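Local coordinates for protein EF0056 (Enterococcus faecalis, PDB 6ORI) that is an enterococcal surface protein of undetermined molecular function, whose immunoglobulin-like N-terminal region is probably involved in biofilm formation, at residues 98-103 against 114-119; 68-73 against 169-174; 261-266 against 379-384. All blocks are in the same frame, centred on the assembly; numbering follows the deposited sequence. Where two conformers were deposited one is given.

Contacts 1 and 2 belong to one antiparallel sheet in the N-terminal half of the modelled chain; contact 3 lies in a separate four-stranded antiparallel sheet further on. Strand 68-74 of contact 2 sits between strands 113-117 and 166-173. It pairs with strand 113-117 of contact 1 through probable hydrogen bonds Val116 O to Ile70 N and Trp114 O to Leu72 N, both 2.8 Å, and the two centres are about 9 Å apart. Along the chain, contact 1 is nested inside the loop closed by contact 2, and both close before contact 3 opens. Contact 3 lies across the chain's centre, its centre about 33 Å from that of contact 2, consistent with two consecutive beta-rich, immunoglobulin-like units.

Contact 1: 98-103 against 114-119; sequences RTFVRI and WKVNYI
Residues 101-103 pair with 114-117 in antiparallel fashion: the strand axes pass 4.6 Å apart, with their N-to-C directions 131° apart. Val101 and Lys115 form a hydrogen-bonded pair: Val101 N reaches Lys115 O at 2.9 Å, and Lys115 N returns a more bent bond to Val101 O. Arg102 and Trp114 follow as a non-hydrogen-bonded pair, and here the side chains carry the contact. With CG anti to the backbone N (chi1 -164°) and its chain extended to NE, Arg102 runs alongside the indole in the same direction. Its CB lies over the five-membered ring, 3.9 Å from the centroid, and its NE comes to 3.5 Å from Trp114 CZ2; the same NE hydrogen-bonds Thr111 O, and the guanidinium and indole planes are 35° apart. Phe100 crosses Trp114 at about a right angle, with CD1 3.8 Å from Trp114 CB, while Val116 CG1 sits over one face of its ring, 3.5 Å from Phe100 CZ. On the face of Val101 and Lys115, the lysine methylenes pass Val101 CG1 and Ile103 CG1. Strands 98-104 and 113-117, sheet neighbours joined by a short connection, form a beta-hairpin in a sheet consistent with an immunoglobulin-like fold.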
loop_
_atom_site.group_PDB
_atom_site.type_symbol
_atom_site.label_atom_id
_atom_site.label_comp_id
_atom_site.label_asym_id
_atom_site.label_seq_id
_atom_site.Cartn_x
_atom_site.Cartn_y
_atom_site.Cartn_z
ATOM N N ARG A 98 17.416 -14.495 -6.863
ATOM C CA ARG A 98 16.265 -14.922 -7.655
ATOM C C ARG A 98 15.974 -13.962 -8.790
ATOM O O ARG A 98 16.244 -12.770 -8.701
ATOM C CB ARG A 98 15.005 -15.015 -6.807
ATOM C CG ARG A 98 15.148 -15.798 -5.532
ATOM C CD ARG A 98 15.636 -17.203 -5.726
ATOM N NE ARG A 98 15.422 -17.946 -4.481
ATOM C CZ ARG A 98 16.092 -19.020 -4.088
ATOM N NH1 ARG A 98 17.059 -19.525 -4.838
ATOM N NH2 ARG A 98 15.781 -19.603 -2.939
ATOM N N THR A 99 15.398 -14.514 -9.863
ATOM C CA THR A 99 14.915 -13.740 -10.994
ATOM C C THR A 99 13.406 -13.709 -10.968
ATOM O O THR A 99 12.759 -14.723 -10.721
ATOM C CB THR A 99 15.430 -14.352 -12.302
ATOM O OG1 THR A 99 16.853 -14.188 -12.340
ATOM C CG2 THR A 99 14.848 -13.638 -13.518
ATOM N N PHE A 100 12.835 -12.534 -11.165
ATOM C CA PHE A 100 11.394 -12.398 -11.373
ATOM C C PHE A 100 11.157 -12.722 -12.858
ATOM O O PHE A 100 11.738 -12.068 -13.716
ATOM C CB PHE A 100 10.971 -10.958 -11.097
ATOM C CG PHE A 100 10.395 -10.691 -9.748
ATOM C CD1 PHE A 100 9.045 -10.854 -9.547
ATOM C CD2 PHE A 100 11.161 -10.194 -8.698
ATOM C CE1 PHE A 100 8.445 -10.564 -8.325
ATOM C CE2 PHE A 100 10.545 -9.900 -7.467
ATOM C CZ PHE A 100 9.205 -10.098 -7.300
ATOM N N VAL A 101 10.348 -13.715 -13.170
ATOM C CA VAL A 101 10.137 -14.172 -14.545
ATOM C C VAL A 101 8.969 -13.444 -15.155
ATOM O O VAL A 101 7.898 -13.372 -14.549
ATOM C CB VAL A 101 9.869 -15.698 -14.546
ATOM C CG1 VAL A 101 9.435 -16.200 -15.918
ATOM C CG2 VAL A 101 11.093 -16.438 -14.062
ATOM N N ARG A 102 9.143 -12.921 -16.356
ATOM C CA ARG A 102 8.085 -12.183 -17.002
ATOM C C ARG A 102 7.027 -13.130 -17.569
ATOM O O ARG A 102 7.348 -14.156 -18.172
ATOM C CB ARG A 102 8.658 -11.288 -18.089
ATOM C CG ARG A 102 7.691 -10.232 -18.545
ATOM C CD ARG A 102 8.414 -9.160 -19.342
ATOM N NE ARG A 102 7.519 -8.074 -19.691
ATOM C CZ ARG A 102 7.906 -6.894 -20.159
ATOM N NH1 ARG A 102 9.194 -6.616 -20.323
ATOM N NH2 ARG A 102 6.987 -5.993 -20.458
ATOM N N ILE A 103 5.773 -12.806 -17.379
ATOM C CA ILE A 103 4.680 -13.568 -17.947
ATOM C C ILE A 103 4.355 -13.019 -19.341
ATOM O O ILE A 103 4.293 -11.806 -19.545
ATOM C CB ILE A 103 3.437 -13.494 -17.014
ATOM C CG1 ILE A 103 3.764 -14.153 -15.667
ATOM C CG2 ILE A 103 2.239 -14.168 -17.673
ATOM C CD1 ILE A 103 2.718 -13.943 -14.606
ATOM N N TRP A 114 5.236 -9.928 -13.640
ATOM C CA TRP A 114 6.343 -10.803 -13.335
ATOM C C TRP A 114 5.980 -11.694 -12.142
ATOM O O TRP A 114 5.121 -11.355 -11.333
ATOM C CB TRP A 114 7.574 -9.974 -12.980
ATOM C CG TRP A 114 8.256 -9.319 -14.143
ATOM C CD1 TRP A 114 9.407 -9.736 -14.731
ATOM C CD2 TRP A 114 7.872 -8.122 -14.840
ATOM N NE1 TRP A 114 9.771 -8.877 -15.738
ATOM C CE2 TRP A 114 8.839 -7.889 -15.833
ATOM C CE3 TRP A 114 6.816 -7.213 -14.712
ATOM C CZ2 TRP A 114 8.775 -6.812 -16.704
ATOM C CZ3 TRP A 114 6.766 -6.134 -15.594
ATOM C CH2 TRP A 114 7.741 -5.953 -16.566
ATOM N N LYS A 115 6.681 -12.812 -12.003
ATOM C CA LYS A 115 6.374 -13.811 -10.972
ATOM C C LYS A 115 7.622 -14.380 -10.315
ATOM O O LYS A 115 8.667 -14.561 -10.968
ATOM C CB LYS A 115 5.546 -14.969 -11.549
ATOM C CG LYS A 115 6.237 -15.738 -12.653
ATOM C CD LYS A 115 5.356 -16.864 -13.209
ATOM C CE LYS A 115 6.102 -17.554 -14.324
ATOM N NZ LYS A 115 5.428 -18.790 -14.788
ATOM N N VAL A 116 7.532 -14.652 -9.018
ATOM C CA VAL A 116 8.564 -15.377 -8.262
ATOM C C VAL A 116 7.865 -16.150 -7.170
ATOM O O VAL A 116 6.836 -15.711 -6.678
ATOM C CB VAL A 116 9.635 -14.401 -7.712
ATOM C CG1 VAL A 116 9.125 -13.537 -6.568
ATOM C CG2 VAL A 116 10.875 -15.153 -7.285
ATOM N N ASN A 117 8.367 -17.311 -6.798
ATOM C CA ASN A 117 7.714 -18.062 -5.756
ATOM C C ASN A 117 7.847 -17.353 -4.418
ATOM O O ASN A 117 8.858 -16.740 -4.111
ATOM C CB ASN A 117 8.274 -19.480 -5.686
ATOM C CG ASN A 117 7.830 -20.328 -6.846
ATOM O OD1 ASN A 117 6.945 -19.944 -7.601
ATOM N ND2 ASN A 117 8.398 -21.518 -6.952
ATOM N N TYR A 118 6.816 -17.456 -3.603
ATOM C CA TYR A 118 6.863 -16.901 -2.259
ATOM C C TYR A 118 7.845 -17.645 -1.345
ATOM O O TYR A 118 8.572 -17.015 -0.585
ATOM C CB TYR A 118 5.438 -16.918 -1.660
ATOM C CG TYR A 118 5.320 -16.303 -0.276
ATOM C CD1 TYR A 118 5.689 -17.011 0.852
ATOM C CD2 TYR A 118 4.834 -15.011 -0.100
ATOM C CE1 TYR A 118 5.584 -16.446 2.126
ATOM C CE2 TYR A 118 4.723 -14.448 1.166
ATOM C CZ TYR A 118 5.096 -15.178 2.264
ATOM O OH TYR A 118 4.989 -14.619 3.520
ATOM N N ILE A 119 7.853 -18.979 -1.424
ATOM C CA ILE A 119 8.532 -19.800 -0.434
ATOM C C ILE A 119 9.974 -20.045 -0.829
ATOM O O ILE A 119 10.260 -20.527 -1.945
ATOM C CB ILE A 119 7.799 -21.141 -0.238
ATOM C CG1 ILE A 119 6.377 -20.902 0.285
ATOM C CG2 ILE A 119 8.592 -22.069 0.668
ATOM C CD1 ILE A 119 6.293 -20.528 1.765
#

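Contact 2: 68-73 against 169-174; sequences WEIRLQ and IYLVSH
The ring of Tyr170 takes Arg71 CB over one face, 3.7 Å from the centroid and 20° off the normal, while Val172 CG2 lies over one face of the Arg71 guanidinium and Glu69 meets that group at its edge. The guanidinium and phenol planes stand 77° apart. The His174 ring has Glu69 OE2 at its edge, and the carboxylate stands nearly perpendicular to it. Phe31 and Tyr29 meet the Trp68 indole edge-to-face, and Ser173 CB approaches its CZ3 obliquely, at 3.8 Å from Trp68 CZ3.

Glu69, Arg71, Tyr170 and Val172 share one face of an antiparallel pair of strands, 68-73 with 169-173, within the large sheet of an immunoglobulin-like fold; His174 reaches Glu69 from just beyond the strand end. Hydrogen-bonded pairs Glu69 with Val172 and Arg71 with Tyr170 supply the ladder; Arg71 N to Tyr170 O is the shortest bond, at 2.8 Å and almost straight (174°).

The same face holds a largely buried polar network, with His174 at its partly exposed end. Arg71 grips Glu69 side-on, NE and NH2 both donating to OE1, with NE at 2.9 Å from Glu69 OE1 and the acceptor close to the guanidinium plane. Salt bridges from NH1 to Glu21 and from NH2 to Asp178 complete an acidic set that would balance the arginine's charge and fix the rotation of the guanidinium. His174 NE2 gives Glu69 OE2 a weak, bent bond (3.3 Å), while its ND1 is held by Asp178.

The other face is mainly apolar: Ile70 CG2 packs on Ile169 CG1 at 3.8 Å, Leu72 CD1 on Ile169 CB, and Leu171 CD1 on Trp68 CB. Residues of strand 31-38, among them Leu34 and Phe36, close over this side. Near the other end of the polar face, a water donates to Tyr170 OH at 2.9 Å, a hydroxyl whose protein partner is Glu21.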
loop_
_atom_site.group_PDB
_atom_site.type_symbol
_atom_site.label_atom_id
_atom_site.label_comp_id
_atom_site.label_asym_id
_atom_site.label_seq_id
_atom_site.Cartn_x
_atom_site.Cartn_y
_atom_site.Cartn_z
ATOM N N TRP A 68 2.379 -21.046 -3.804
ATOM C CA TRP A 68 2.256 -19.628 -3.510
ATOM C C TRP A 68 3.197 -18.851 -4.402
ATOM O O TRP A 68 4.414 -19.019 -4.341
ATOM C CB TRP A 68 2.600 -19.410 -2.053
ATOM C CG TRP A 68 1.869 -20.331 -1.130
ATOM C CD1 TRP A 68 2.417 -21.337 -0.411
ATOM C CD2 TRP A 68 0.461 -20.347 -0.845
ATOM N NE1 TRP A 68 1.442 -21.990 0.315
ATOM C CE2 TRP A 68 0.236 -21.396 0.065
ATOM C CE3 TRP A 68 -0.627 -19.588 -1.271
ATOM C CZ2 TRP A 68 -1.023 -21.706 0.551
ATOM C CZ3 TRP A 68 -1.878 -19.882 -0.770
ATOM C CH2 TRP A 68 -2.065 -20.936 0.131
ATOM N N GLU A 69 2.614 -17.993 -5.231
ATOM C CA GLU A 69 3.388 -17.233 -6.220
ATOM C C GLU A 69 3.150 -15.741 -6.075
ATOM O O GLU A 69 2.016 -15.269 -6.112
ATOM C CB GLU A 69 3.011 -17.672 -7.621
ATOM C CG GLU A 69 3.799 -16.996 -8.717
ATOM C CD GLU A 69 3.507 -17.632 -10.043
ATOM O OE1 GLU A 69 2.515 -17.214 -10.683
ATOM O OE2 GLU A 69 4.229 -18.588 -10.395
ATOM N N ILE A 70 4.235 -15.001 -5.925
ATOM C CA ILE A 70 4.176 -13.557 -5.853
ATOM C C ILE A 70 4.154 -13.027 -7.269
ATOM O O ILE A 70 4.953 -13.474 -8.118
ATOM C CB ILE A 70 5.415 -13.003 -5.129
ATOM C CG1 ILE A 70 5.442 -13.449 -3.655
ATOM C CG2 ILE A 70 5.469 -11.458 -5.219
ATOM C CD1 ILE A 70 6.753 -13.156 -2.958
ATOM N N ARG A 71 3.224 -12.130 -7.547
ATOM C CA ARG A 71 3.159 -11.454 -8.816
ATOM C C ARG A 71 3.374 -9.974 -8.626
ATOM O O ARG A 71 2.894 -9.375 -7.656
ATOM C CB ARG A 71 1.853 -11.750 -9.539
ATOM C CG ARG A 71 1.876 -13.201 -10.045
ATOM C CD ARG A 71 0.772 -13.556 -10.968
ATOM N NE ARG A 71 0.872 -14.962 -11.335
ATOM C CZ ARG A 71 -0.034 -15.597 -12.055
ATOM N NH1 ARG A 71 -1.125 -14.974 -12.474
ATOM N NH2 ARG A 71 0.144 -16.873 -12.323
ATOM N N LEU A 72 4.149 -9.382 -9.533
ATOM C CA LEU A 72 4.478 -7.961 -9.503
ATOM C C LEU A 72 4.065 -7.389 -10.854
ATOM O O LEU A 72 4.608 -7.769 -11.900
ATOM C CB LEU A 72 5.960 -7.759 -9.278
ATOM C CG LEU A 72 6.440 -6.319 -9.336
ATOM C CD1 LEU A 72 5.878 -5.476 -8.200
ATOM C CD2 LEU A 72 7.961 -6.297 -9.332
ATOM N N GLN A 73 3.064 -6.512 -10.839
ATOM C CA GLN A 73 2.640 -5.771 -12.022
ATOM C C GLN A 73 3.288 -4.390 -11.978
ATOM O O GLN A 73 3.286 -3.725 -10.924
ATOM C CB GLN A 73 1.113 -5.626 -12.112
ATOM C CG GLN A 73 0.654 -4.841 -13.352
ATOM C CD GLN A 73 -0.854 -4.893 -13.590
ATOM O OE1 GLN A 73 -1.507 -5.907 -13.341
ATOM N NE2 GLN A 73 -1.406 -3.803 -14.108
ATOM N N ILE A 169 1.698 -5.453 -6.185
ATOM C CA ILE A 169 2.244 -6.730 -5.775
ATOM C C ILE A 169 1.143 -7.545 -5.098
ATOM O O ILE A 169 0.304 -7.001 -4.371
ATOM C CB ILE A 169 3.495 -6.547 -4.894
ATOM C CG1 ILE A 169 4.255 -7.872 -4.761
ATOM C CG2 ILE A 169 3.129 -5.949 -3.537
ATOM C CD1 ILE A 169 5.613 -7.742 -4.109
ATOM N N TYR A 170 1.084 -8.833 -5.397
ATOM C CA TYR A 170 0.010 -9.662 -4.881
ATOM C C TYR A 170 0.421 -11.116 -4.864
ATOM O O TYR A 170 1.432 -11.489 -5.437
ATOM C CB TYR A 170 -1.290 -9.454 -5.674
ATOM C CG TYR A 170 -1.234 -9.691 -7.170
ATOM C CD1 TYR A 170 -0.638 -8.760 -8.025
ATOM C CD2 TYR A 170 -1.846 -10.796 -7.744
ATOM C CE1 TYR A 170 -0.620 -8.964 -9.403
ATOM C CE2 TYR A 170 -1.826 -10.997 -9.119
ATOM C CZ TYR A 170 -1.217 -10.061 -9.929
ATOM O OH TYR A 170 -1.190 -10.201 -11.296
ATOM N N LEU A 171 -0.352 -11.929 -4.158
ATOM C CA LEU A 171 -0.073 -13.343 -4.004
ATOM C C LEU A 171 -1.169 -14.168 -4.643
ATOM O O LEU A 171 -2.349 -13.905 -4.390
ATOM C CB LEU A 171 0.008 -13.649 -2.521
ATOM C CG LEU A 171 0.377 -15.067 -2.139
ATOM C CD1 LEU A 171 1.797 -15.358 -2.561
ATOM C CD2 LEU A 171 0.200 -15.260 -0.635
ATOM N N VAL A 172 -0.791 -15.152 -5.454
ATOM C CA VAL A 172 -1.780 -16.069 -6.029
ATOM C C VAL A 172 -1.492 -17.480 -5.577
ATOM O O VAL A 172 -0.402 -17.789 -5.105
ATOM C CB VAL A 172 -1.838 -16.018 -7.572
ATOM C CG1 VAL A 172 -2.139 -14.589 -8.067
ATOM C CG2 VAL A 172 -0.553 -16.534 -8.156
ATOM N N SER A 173 -2.503 -18.327 -5.728
ATOM C CA SER A 173 -2.450 -19.702 -5.305
ATOM C C SER A 173 -2.765 -20.613 -6.490
ATOM O O SER A 173 -3.856 -20.556 -7.051
ATOM C CB SER A 173 -3.485 -19.892 -4.206
ATOM O OG SER A 173 -3.641 -21.280 -3.930
ATOM N N HIS A 174 -1.805 -21.435 -6.880
ATOM C CA HIS A 174 -1.974 -22.289 -8.057
ATOM C C HIS A 174 -3.121 -23.310 -7.875
ATOM O O HIS A 174 -3.855 -23.586 -8.835
ATOM C CB HIS A 174 -0.656 -22.994 -8.422
ATOM C CG HIS A 174 0.442 -22.076 -8.865
ATOM N ND1 HIS A 174 0.249 -21.019 -9.724
ATOM C CD2 HIS A 174 1.765 -22.087 -8.577
ATOM C CE1 HIS A 174 1.402 -20.402 -9.932
ATOM N NE2 HIS A 174 2.338 -21.038 -9.251
HETATM O O HOH W 1 -2.633 -7.740 -11.927
#

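Contact 3: 261-266 against 379-384; sequences TPWYAN and SWLSDT
Asn266 and Trp380 form the tight end of this contact. Their flat groups are stacked, amide and indole planes only 6° apart, and Asn266 CB lies over the centre of the six-membered ring, 3.4 Å from its centroid. Trp380 CG occupies the position between the backbone N and the carbonyl carbon (chi1 65°). The amide is fixed further by its ND2, which donates to Ser382 OG at 2.9 Å and, from above the carbonyl plane, to Trp380 O at 3.3 Å. That carbonyl thus accepts twice, because Asn266 N also approaches it, nearly along the C=O axis. Both residues are buried, and the two ND2 bonds satisfy the amide nitrogen there.

The backbones are those of adjacent antiparallel strands, 264-266 and 379-382, at 162° in the four-stranded antiparallel sheet of what is probably a second immunoglobulin-like unit. Tyr264 with Ser382 and Asn266 with Trp380 are its hydrogen-bonded pairs, Tyr264 N to Ser382 O being 2.8 Å. On the opposite face Leu381 CD2 touches Ala265 and its CD1 comes to 3.9 Å from Trp263 CE3; Leu246 of strand 239-248 packs against Leu381 there.

Toward Thr261 and Thr384 the strand pairing ends and the contact becomes looser and more exposed. Pro262 O lies 3.5 Å from Thr384 CB. Tyr264 CE1 stands 4.0 Å from Thr384 CA, and one water lies at 2.8 Å from Tyr264 OH, in hydrogen bonds that link this hydroxyl to Thr384 OG1.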
loop_
_atom_site.group_PDB
_atom_site.type_symbol
_atom_site.label_atom_id
_atom_site.label_comp_id
_atom_site.label_asym_id
_atom_site.label_seq_id
_atom_site.Cartn_x
_atom_site.Cartn_y
_atom_site.Cartn_z
ATOM N N THR A 261 4.250 10.172 23.444
ATOM C CA THR A 261 2.823 9.960 23.454
ATOM C C THR A 261 2.057 11.180 23.955
ATOM O O THR A 261 2.606 12.020 24.673
ATOM C CB THR A 261 2.506 8.754 24.336
ATOM O OG1 THR A 261 3.205 8.888 25.589
ATOM C CG2 THR A 261 2.948 7.452 23.658
ATOM N N PRO A 262 0.775 11.293 23.591
ATOM C CA PRO A 262 0.085 10.371 22.700
ATOM C C PRO A 262 0.429 10.624 21.245
ATOM O O PRO A 262 0.641 11.744 20.786
ATOM C CB PRO A 262 -1.387 10.664 22.997
ATOM C CG PRO A 262 -1.397 12.130 23.322
ATOM C CD PRO A 262 -0.111 12.375 24.075
ATOM N N TRP A 263 0.483 9.531 20.504
ATOM C CA TRP A 263 0.682 9.646 19.067
ATOM C C TRP A 263 -0.603 10.078 18.379
ATOM O O TRP A 263 -1.702 9.958 18.932
ATOM C CB TRP A 263 1.113 8.320 18.465
ATOM C CG TRP A 263 2.507 7.877 18.803
ATOM C CD1 TRP A 263 3.399 8.470 19.653
ATOM C CD2 TRP A 263 3.153 6.723 18.285
ATOM N NE1 TRP A 263 4.573 7.745 19.686
ATOM C CE2 TRP A 263 4.433 6.662 18.857
ATOM C CE3 TRP A 263 2.767 5.725 17.383
ATOM C CZ2 TRP A 263 5.332 5.646 18.548
ATOM C CZ3 TRP A 263 3.653 4.713 17.087
ATOM C CH2 TRP A 263 4.928 4.682 17.680
ATOM N N TYR A 264 -0.429 10.578 17.157
ATOM C CA TYR A 264 -1.533 10.975 16.292
ATOM C C TYR A 264 -1.559 10.118 15.052
ATOM O O TYR A 264 -0.499 9.789 14.490
ATOM C CB TYR A 264 -1.408 12.434 15.870
ATOM C CG TYR A 264 -1.715 13.411 16.981
ATOM C CD1 TYR A 264 -0.918 13.456 18.120
ATOM C CD2 TYR A 264 -2.822 14.233 16.929
ATOM C CE1 TYR A 264 -1.183 14.349 19.157
ATOM C CE2 TYR A 264 -3.093 15.138 17.965
ATOM C CZ TYR A 264 -2.271 15.171 19.075
ATOM O OH TYR A 264 -2.546 16.055 20.112
ATOM N N ALA A 265 -2.767 9.761 14.640
ATOM C CA ALA A 265 -3.035 9.182 13.329
ATOM C C ALA A 265 -3.325 10.338 12.388
ATOM O O ALA A 265 -4.160 11.189 12.695
ATOM C CB ALA A 265 -4.238 8.244 13.443
ATOM N N ASN A 266 -2.615 10.375 11.267
ATOM C CA ASN A 266 -2.679 11.476 10.301
ATOM C C ASN A 266 -3.106 10.998 8.942
ATOM O O ASN A 266 -2.740 9.896 8.522
ATOM C CB ASN A 266 -1.310 12.173 10.104
ATOM C CG ASN A 266 -0.790 12.806 11.342
ATOM O OD1 ASN A 266 -0.970 14.014 11.536
ATOM N ND2 ASN A 266 -0.165 12.026 12.197
ATOM N N SER A 379 -0.933 9.003 4.534
ATOM C CA SER A 379 -1.240 8.689 5.921
ATOM C C SER A 379 0.056 8.420 6.654
ATOM O O SER A 379 1.006 7.898 6.074
ATOM C CB SER A 379 -2.155 7.484 6.026
ATOM O OG SER A 379 -3.353 7.699 5.319
ATOM N N TRP A 380 0.104 8.759 7.938
ATOM C CA TRP A 380 1.300 8.514 8.726
ATOM C C TRP A 380 0.959 8.592 10.195
ATOM O O TRP A 380 -0.079 9.160 10.564
ATOM C CB TRP A 380 2.436 9.500 8.380
ATOM C CG TRP A 380 2.167 10.963 8.710
ATOM C CD1 TRP A 380 2.631 11.672 9.792
ATOM C CD2 TRP A 380 1.391 11.889 7.932
ATOM N NE1 TRP A 380 2.177 12.975 9.736
ATOM C CE2 TRP A 380 1.414 13.132 8.611
ATOM C CE3 TRP A 380 0.662 11.787 6.743
ATOM C CZ2 TRP A 380 0.745 14.251 8.129
ATOM C CZ3 TRP A 380 -0.007 12.893 6.280
ATOM C CH2 TRP A 380 0.037 14.106 6.973
ATOM N N LEU A 381 1.819 8.042 11.044
ATOM C CA LEU A 381 1.717 8.283 12.482
ATOM C C LEU A 381 2.721 9.338 12.871
ATOM O O LEU A 381 3.822 9.391 12.301
ATOM C CB LEU A 381 1.976 6.992 13.268
ATOM C CG LEU A 381 1.067 5.802 12.942
ATOM C CD1 LEU A 381 1.338 4.670 13.904
ATOM C CD2 LEU A 381 -0.400 6.146 12.961
ATOM N N SER A 382 2.367 10.159 13.853
ATOM C CA SER A 382 3.288 11.156 14.386
ATOM C C SER A 382 3.262 11.090 15.887
ATOM O O SER A 382 2.301 10.571 16.493
ATOM C CB SER A 382 2.950 12.556 13.902
ATOM O OG SER A 382 1.654 12.911 14.325
ATOM N N ASP A 383 4.323 11.579 16.500
ATOM C CA ASP A 383 4.318 11.763 17.948
ATOM C C ASP A 383 3.530 13.024 18.318
ATOM O O ASP A 383 2.957 13.714 17.465
ATOM C CB ASP A 383 5.750 11.725 18.515
ATOM C CG ASP A 383 6.621 12.894 18.090
ATOM O OD1 ASP A 383 6.120 13.946 17.679
ATOM O OD2 ASP A 383 7.861 12.722 18.178
ATOM N N THR A 384 3.518 13.337 19.599
ATOM C CA THR A 384 2.740 14.451 20.078
ATOM C C THR A 384 3.239 15.782 19.544
ATOM O O THR A 384 2.482 16.748 19.494
ATOM C CB THR A 384 2.728 14.387 21.593
ATOM O OG1 THR A 384 1.763 15.298 22.099
ATOM C CG2 THR A 384 4.108 14.633 22.206
HETATM O O HOH W 2 -1.029 15.770 22.403
#